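PDB 4GPS: decapping and exoribonuclease protein 1 from Kluyveromyces lactis, which removes NAD caps, and also degrades RNA from the 5' end, as a decapping enzyme and 5'-3' exoribonuclease that depends on a divalent metal ion. Local coordinates for residues T100-N104 against E162-R166; V76-P80 against I346-Y350; C191-D195 against F365-N369. One frame throughout, in Å; residues are numbered along the deposited sequence.

Contact 1 of 3, residues T100-N104 against E162-R166; sequences TLLWN and EAYQR
Trp103 and Arg166 carry this contact: the two side chains run past each other in opposite directions, the guanidinium stacked nearly parallel to one face of the indole, planes 12° apart. Trp103 CG lies beside its backbone N, opposite the carbonyl carbon (chi1 -64°), which sends the indole toward the helix. Arg166 CD sits almost directly above the centroid of the six-membered ring of Trp103, at 3.5 Å, in a CH-pi contact, while Arg166 CZ stands 3.8 Å from the centroid of the five-membered ring as a cation-pi partner. A bend at chi3 of Arg166 (107°) turns the guanidinium flat onto the indole. Arginine suits the place because it brings methylene and planar cation together, and tryptophan because its two fused rings receive both.

Glu162 CB meets Trp103 CZ2 at the ring edge, 3.7 Å away, and Trp103 CH2 comes within 3.6 Å of Ala163 CA, which a methyl side chain permits. A water at the edge of the guanidinium, in its plane, accepts from Arg166 NH2 at 3.0 Å and, weakly, from Asn104 ND2. The Asn104 amide is itself held by Asn91 N and His90 ND1.

Strand 100-103 pairs antiparallel with strand 86-95, whose Cys92 and His90 touch Trp103 and Arg166 respectively. Indole and arginine bridge the gap from this hairpin to helix 156-167, without a direct hydrogen bond between the two segments.

Contact 2 of 3, residues V76-P80 against I346-Y350; sequences VDKTP and IQDIY
Thr79 laid over the ring of Tyr350 makes this a loop-on-helix contact near the protein surface, where the link between strands 60-63 and 86-95 lies against the first turn of helix 346-353. Thr79 CA stands 3.6 Å above the centroid of the Tyr350 ring, only 7° off its normal, a CH-pi contact made by backbone rather than by a side-chain tip. Thr79 CB lies 3.4 Å from Tyr350 CG on the same face. With CG anti to the backbone N (chi1 180°), Tyr350 extends along the loop, one ring face turned to Thr79, and Pro80 adds its CD at 3.6 Å from Tyr350 CE1, a stiff apolar neighbour with no N-H of its own to satisfy.

Polar ends finish the contact. Thr79 OG1 donates to Pro80 O, 3.2 Å away and in the carbonyl plane, and accepts from Trp315 NE1 of helix 305-319. The hydroxyl of Tyr350 is 2.9 Å from Val76 O, which lies in the plane of the ring at its edge.

The one hydroxyl proton of Tyr350 has two acceptors within reach, Val76 O and Asn371 OD1. The tyrosine therefore gives the loop an apolar face to rest on and places a polar oxygen at the end of its ring, between the loop and helix 370-393.

Contact 3 of 3, residues C191-D195 against F365-N369; sequences CPFLD and FYKFN
Phe193 and Pro192, in a 3-10 turn just after helix 182-190, pack on the turn that leads into the N-cap, Asn369, of helix 370-393, within the PD-(D/E)XK nuclease fold. Tyr366, Lys367 and Phe368 all have positive phi, and Phe368 N bonds back to Phe365 O and Asn369 N to Tyr366 O, a tight left-handed course that fans the aromatic side chains out.

Most of the touching pairs are apolar. Pro192 CB lies 3.5 Å from Tyr366 CE1, and Phe193 CB is 4.0 Å from Phe368 CD2. Held beside its own backbone N (chi1 -46°), the flat Phe193 ring lies against the turn's backbone, its CD2 3.6 Å from Phe368 CA. Leu312 and Ala373 of two helices also touch it.

Polar atoms border the rings rather than pair across the contact. Pro192 O sits at the edge, in the plane, of both the Phe365 and Tyr366 rings, 3.4 Å from Tyr366 CD1, and Phe365 CE2 lies 3.6 Å from Leu194 O. Phe193 O is hydrogen-bonded to Arg309 NE, whose residue also makes a cation-pi contact with Phe365. Asn369 OD1 accepts from Asn371 N, and ND2 donates to Tyr74 O and Val72 O. At the edge of the Phe193 ring, the backbone Phe365 O lies 3.3 Å from Phe193 CD2.

How the contacts relate
From the N terminus, the loop 76-80 comes first and meets its partner only in helix 346-353, so contact 2 closes a loop of 265 residues. Contact 1 is nested wholly inside it, joining strand 100-103 to helix 156-167, and closes before contact 3 opens. Contact 3 starts inside the same loop, at 191-195, but closes beyond it at 365-369, so contacts 2 and 3 cross. These two come within about 5 Å at their nearest atoms, and both adjoin the start of helix 370-393. Contact 1 lies on the opposite side of the chain's centre, with its own centre 33 Å from that of contact 2 and 35 Å from that of contact 3.

Contact 1 of 3, residues T100-N104 against E162-R166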
# COMPACT_ATOMS: atom_id res chain seq x y z
N THR A 100 -3.90 -19.49 -13.95
CA THR A 100 -2.50 -19.84 -13.78
C THR A 100 -1.65 -18.77 -13.13
O THR A 100 -1.79 -17.60 -13.42
CB THR A 100 -1.86 -20.12 -15.15
OG1 THR A 100 -2.47 -21.28 -15.73
CG2 THR A 100 -0.37 -20.34 -15.02
N LEU A 101 -0.76 -19.20 -12.24
CA LEU A 101 0.16 -18.28 -11.61
C LEU A 101 1.53 -18.69 -12.13
O LEU A 101 1.87 -19.87 -12.07
CB LEU A 101 0.15 -18.44 -10.09
CG LEU A 101 -1.08 -18.03 -9.31
CD1 LEU A 101 -0.92 -18.47 -7.86
CD2 LEU A 101 -1.26 -16.52 -9.41
N LEU A 102 2.29 -17.76 -12.68
CA LEU A 102 3.63 -18.08 -13.14
C LEU A 102 4.55 -17.43 -12.11
O LEU A 102 4.54 -16.21 -11.93
CB LEU A 102 3.89 -17.49 -14.53
CG LEU A 102 2.88 -17.98 -15.56
CD1 LEU A 102 3.20 -17.35 -16.91
CD2 LEU A 102 2.94 -19.49 -15.65
N TRP A 103 5.34 -18.24 -11.43
CA TRP A 103 6.22 -17.71 -10.40
C TRP A 103 7.62 -17.31 -10.84
O TRP A 103 8.22 -17.93 -11.72
CB TRP A 103 6.39 -18.71 -9.25
CG TRP A 103 5.13 -18.98 -8.50
CD1 TRP A 103 4.17 -19.89 -8.81
CD2 TRP A 103 4.66 -18.28 -7.33
NE1 TRP A 103 3.14 -19.81 -7.91
CE2 TRP A 103 3.41 -18.83 -7.00
CE3 TRP A 103 5.18 -17.24 -6.55
CZ2 TRP A 103 2.66 -18.38 -5.91
CZ3 TRP A 103 4.45 -16.79 -5.48
CH2 TRP A 103 3.20 -17.36 -5.16
N ASN A 104 8.11 -16.25 -10.19
CA ASN A 104 9.45 -15.76 -10.36
C ASN A 104 10.04 -15.70 -11.78
O ASN A 104 9.58 -14.91 -12.59
CB ASN A 104 10.35 -16.56 -9.40
CG ASN A 104 9.87 -16.44 -7.95
OD1 ASN A 104 9.66 -15.33 -7.45
ND2 ASN A 104 9.68 -17.57 -7.29
N GLU A 162 -0.71 -19.11 -1.47
CA GLU A 162 0.28 -19.93 -2.17
C GLU A 162 1.66 -19.31 -1.86
O GLU A 162 2.64 -20.02 -1.67
CB GLU A 162 0.05 -19.88 -3.68
CG GLU A 162 -1.28 -20.43 -4.13
CD GLU A 162 -1.36 -21.94 -4.01
OE1 GLU A 162 -0.37 -22.63 -4.36
OE2 GLU A 162 -2.44 -22.42 -3.59
N ALA A 163 1.73 -17.98 -1.83
CA ALA A 163 2.96 -17.31 -1.52
C ALA A 163 3.41 -17.69 -0.10
O ALA A 163 4.59 -17.88 0.13
CB ALA A 163 2.78 -15.79 -1.65
N TYR A 164 2.47 -17.82 0.84
CA TYR A 164 2.82 -18.18 2.21
C TYR A 164 3.37 -19.59 2.25
O TYR A 164 4.36 -19.87 2.90
CB TYR A 164 1.60 -18.15 3.12
CG TYR A 164 1.92 -18.43 4.57
CD1 TYR A 164 2.46 -17.43 5.39
CD2 TYR A 164 1.70 -19.69 5.13
CE1 TYR A 164 2.78 -17.68 6.70
CE2 TYR A 164 2.02 -19.95 6.46
CZ TYR A 164 2.56 -18.94 7.23
OH TYR A 164 2.88 -19.16 8.53
N GLN A 165 2.70 -20.50 1.55
CA GLN A 165 3.15 -21.88 1.52
C GLN A 165 4.56 -21.98 0.93
O GLN A 165 5.36 -22.78 1.39
CB GLN A 165 2.15 -22.69 0.69
CG GLN A 165 2.65 -24.00 0.13
CD GLN A 165 1.51 -24.81 -0.50
OE1 GLN A 165 0.57 -25.21 0.21
NE2 GLN A 165 1.59 -25.05 -1.82
N ARG A 166 4.88 -21.16 -0.07
CA ARG A 166 6.19 -21.20 -0.70
C ARG A 166 7.29 -20.61 0.13
O ARG A 166 8.45 -20.95 -0.07
CB ARG A 166 6.21 -20.41 -1.99
CG ARG A 166 5.75 -21.08 -3.22
CD ARG A 166 5.92 -20.05 -4.32
NE ARG A 166 7.03 -20.33 -5.23
CZ ARG A 166 6.94 -21.15 -6.27
NH1 ARG A 166 5.80 -21.77 -6.56
NH2 ARG A 166 8.01 -21.34 -7.04
O HOH W 1 10.91 -20.42 -6.96

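Contact 2 of 3, residues V76-P80 against I346-Y350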
# COMPACT_ATOMS: atom_id res chain seq x y z
N VAL A 76 11.86 15.84 9.94
CA VAL A 76 13.19 15.22 9.79
C VAL A 76 13.34 15.11 8.27
O VAL A 76 12.39 14.72 7.57
CB VAL A 76 13.31 13.81 10.47
CG1 VAL A 76 12.43 12.79 9.78
CG2 VAL A 76 14.75 13.34 10.46
N ASP A 77 14.51 15.49 7.77
CA ASP A 77 14.79 15.50 6.33
C ASP A 77 14.72 14.18 5.59
O ASP A 77 14.15 14.13 4.50
CB ASP A 77 16.16 16.13 6.06
CG ASP A 77 16.26 17.55 6.59
OD1 ASP A 77 15.21 18.24 6.66
OD2 ASP A 77 17.39 17.97 6.93
N LYS A 78 15.32 13.14 6.15
CA LYS A 78 15.32 11.84 5.51
C LYS A 78 14.04 11.08 5.90
O LYS A 78 13.62 11.08 7.07
CB LYS A 78 16.56 11.02 5.92
CG LYS A 78 16.80 9.76 5.05
CD LYS A 78 18.10 9.03 5.40
CE LYS A 78 18.01 8.41 6.80
NZ LYS A 78 19.28 7.71 7.26
N THR A 79 13.44 10.42 4.92
CA THR A 79 12.24 9.66 5.18
C THR A 79 12.55 8.43 6.06
O THR A 79 13.58 7.80 5.91
CB THR A 79 11.63 9.19 3.84
OG1 THR A 79 10.49 8.36 4.10
CG2 THR A 79 12.67 8.42 3.02
N PRO A 80 11.68 8.12 7.03
CA PRO A 80 11.93 6.96 7.88
C PRO A 80 11.53 5.72 7.08
O PRO A 80 10.91 5.82 6.02
CB PRO A 80 11.00 7.21 9.08
CG PRO A 80 9.86 7.92 8.45
CD PRO A 80 10.57 8.93 7.57
N ILE A 346 10.69 7.80 -3.23
CA ILE A 346 10.07 7.82 -1.90
C ILE A 346 10.44 9.09 -1.13
O ILE A 346 9.58 9.72 -0.50
CB ILE A 346 10.48 6.57 -1.07
CG1 ILE A 346 9.68 6.53 0.22
CG2 ILE A 346 11.97 6.61 -0.77
CD1 ILE A 346 8.22 6.48 -0.02
N GLN A 347 11.71 9.49 -1.20
CA GLN A 347 12.17 10.70 -0.53
C GLN A 347 11.40 11.93 -1.06
O GLN A 347 11.10 12.85 -0.30
CB GLN A 347 13.69 10.89 -0.76
CG GLN A 347 14.24 12.21 -0.25
CD GLN A 347 14.07 12.39 1.27
OE1 GLN A 347 13.86 13.52 1.75
NE2 GLN A 347 14.17 11.27 2.02
N ASP A 348 11.07 11.92 -2.35
CA ASP A 348 10.32 13.02 -2.95
C ASP A 348 8.89 13.09 -2.39
O ASP A 348 8.44 14.17 -1.96
CB ASP A 348 10.28 12.91 -4.48
CG ASP A 348 11.68 12.89 -5.12
OD1 ASP A 348 12.50 13.79 -4.82
OD2 ASP A 348 11.97 11.97 -5.92
N ILE A 349 8.15 11.97 -2.39
CA ILE A 349 6.79 12.04 -1.83
C ILE A 349 6.91 12.45 -0.38
O ILE A 349 6.12 13.24 0.09
CB ILE A 349 6.03 10.70 -1.82
CG1 ILE A 349 5.84 10.21 -3.23
CG2 ILE A 349 4.62 10.93 -1.25
CD1 ILE A 349 4.93 11.14 -4.04
N TYR A 350 7.92 11.93 0.31
CA TYR A 350 8.14 12.25 1.73
C TYR A 350 8.31 13.75 1.98
O TYR A 350 7.67 14.33 2.85
CB TYR A 350 9.39 11.56 2.26
CG TYR A 350 9.63 11.89 3.70
CD1 TYR A 350 8.81 11.37 4.69
CD2 TYR A 350 10.62 12.80 4.08
CE1 TYR A 350 8.94 11.74 6.03
CE2 TYR A 350 10.77 13.19 5.43
CZ TYR A 350 9.92 12.64 6.40
OH TYR A 350 10.06 12.97 7.74

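Contact 3 of 3, residues C191-D195 against F365-N369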
# COMPACT_ATOMS: atom_id res chain seq x y z
N CYS A 191 -5.57 4.46 9.93
CA CYS A 191 -6.63 4.75 10.91
C CYS A 191 -6.62 6.15 11.52
O CYS A 191 -7.61 6.86 11.46
CB CYS A 191 -6.65 3.69 12.03
SG CYS A 191 -7.22 2.09 11.44
N PRO A 192 -5.48 6.59 12.06
CA PRO A 192 -5.52 7.95 12.64
C PRO A 192 -5.64 9.10 11.67
O PRO A 192 -5.79 10.26 12.07
CB PRO A 192 -4.24 8.03 13.47
CG PRO A 192 -3.36 7.00 12.91
CD PRO A 192 -4.24 5.88 12.43
N PHE A 193 -5.60 8.81 10.38
CA PHE A 193 -5.70 9.90 9.44
C PHE A 193 -7.03 9.92 8.69
O PHE A 193 -7.24 10.75 7.81
CB PHE A 193 -4.49 9.86 8.48
CG PHE A 193 -3.18 9.65 9.19
CD1 PHE A 193 -2.68 8.36 9.40
CD2 PHE A 193 -2.50 10.71 9.72
CE1 PHE A 193 -1.53 8.13 10.13
CE2 PHE A 193 -1.32 10.50 10.47
CZ PHE A 193 -0.84 9.21 10.67
N LEU A 194 -7.95 9.03 9.08
CA LEU A 194 -9.26 8.93 8.44
C LEU A 194 -10.46 9.25 9.35
O LEU A 194 -10.37 9.20 10.58
CB LEU A 194 -9.48 7.53 7.88
CG LEU A 194 -8.51 7.05 6.80
CD1 LEU A 194 -8.76 5.57 6.54
CD2 LEU A 194 -8.67 7.91 5.55
N ASP A 195 -11.58 9.54 8.71
CA ASP A 195 -12.82 9.86 9.38
C ASP A 195 -13.80 8.68 9.30
O ASP A 195 -14.97 8.82 9.62
CB ASP A 195 -13.45 11.07 8.70
CG ASP A 195 -14.18 11.94 9.68
OD1 ASP A 195 -15.00 12.79 9.23
OD2 ASP A 195 -13.92 11.78 10.90
N PHE A 365 -6.23 15.48 11.96
CA PHE A 365 -5.61 14.14 11.82
C PHE A 365 -4.09 14.03 11.95
O PHE A 365 -3.40 13.59 11.02
CB PHE A 365 -6.05 13.52 10.48
CG PHE A 365 -7.49 13.60 10.26
CD1 PHE A 365 -8.06 14.78 9.77
CD2 PHE A 365 -8.33 12.58 10.72
CE1 PHE A 365 -9.45 14.96 9.74
CE2 PHE A 365 -9.72 12.73 10.70
CZ PHE A 365 -10.30 13.93 10.21
N TYR A 366 -3.57 14.43 13.09
CA TYR A 366 -2.14 14.40 13.35
C TYR A 366 -1.40 15.09 12.23
O TYR A 366 -0.25 14.76 11.97
CB TYR A 366 -1.67 12.95 13.50
CG TYR A 366 -2.42 12.26 14.60
CD1 TYR A 366 -3.58 11.56 14.33
CD2 TYR A 366 -2.01 12.39 15.92
CE1 TYR A 366 -4.33 10.98 15.36
CE2 TYR A 366 -2.75 11.82 16.97
CZ TYR A 366 -3.91 11.11 16.69
OH TYR A 366 -4.65 10.55 17.72
N LYS A 367 -2.05 16.05 11.59
CA LYS A 367 -1.48 16.78 10.46
C LYS A 367 -0.85 15.85 9.39
O LYS A 367 0.11 16.22 8.71
CB LYS A 367 -0.45 17.79 10.94
CG LYS A 367 -1.02 18.86 11.84
CD LYS A 367 0.01 19.94 12.12
CE LYS A 367 -0.63 21.18 12.72
NZ LYS A 367 0.31 22.35 12.61
N PHE A 368 -1.42 14.65 9.25
CA PHE A 368 -0.96 13.67 8.26
C PHE A 368 0.58 13.56 8.22
O PHE A 368 1.22 13.53 7.16
CB PHE A 368 -1.48 14.03 6.85
CG PHE A 368 -2.95 14.34 6.80
CD1 PHE A 368 -3.40 15.66 6.93
CD2 PHE A 368 -3.89 13.32 6.65
CE1 PHE A 368 -4.77 15.96 6.90
CE2 PHE A 368 -5.25 13.61 6.61
CZ PHE A 368 -5.69 14.94 6.74
N ASN A 369 1.18 13.49 9.40
CA ASN A 369 2.62 13.40 9.47
C ASN A 369 3.07 11.94 9.27
O ASN A 369 2.70 11.06 10.06
CB ASN A 369 3.09 13.92 10.84
CG ASN A 369 4.58 14.17 10.90
OD1 ASN A 369 5.40 13.33 10.51
ND2 ASN A 369 4.95 15.34 11.41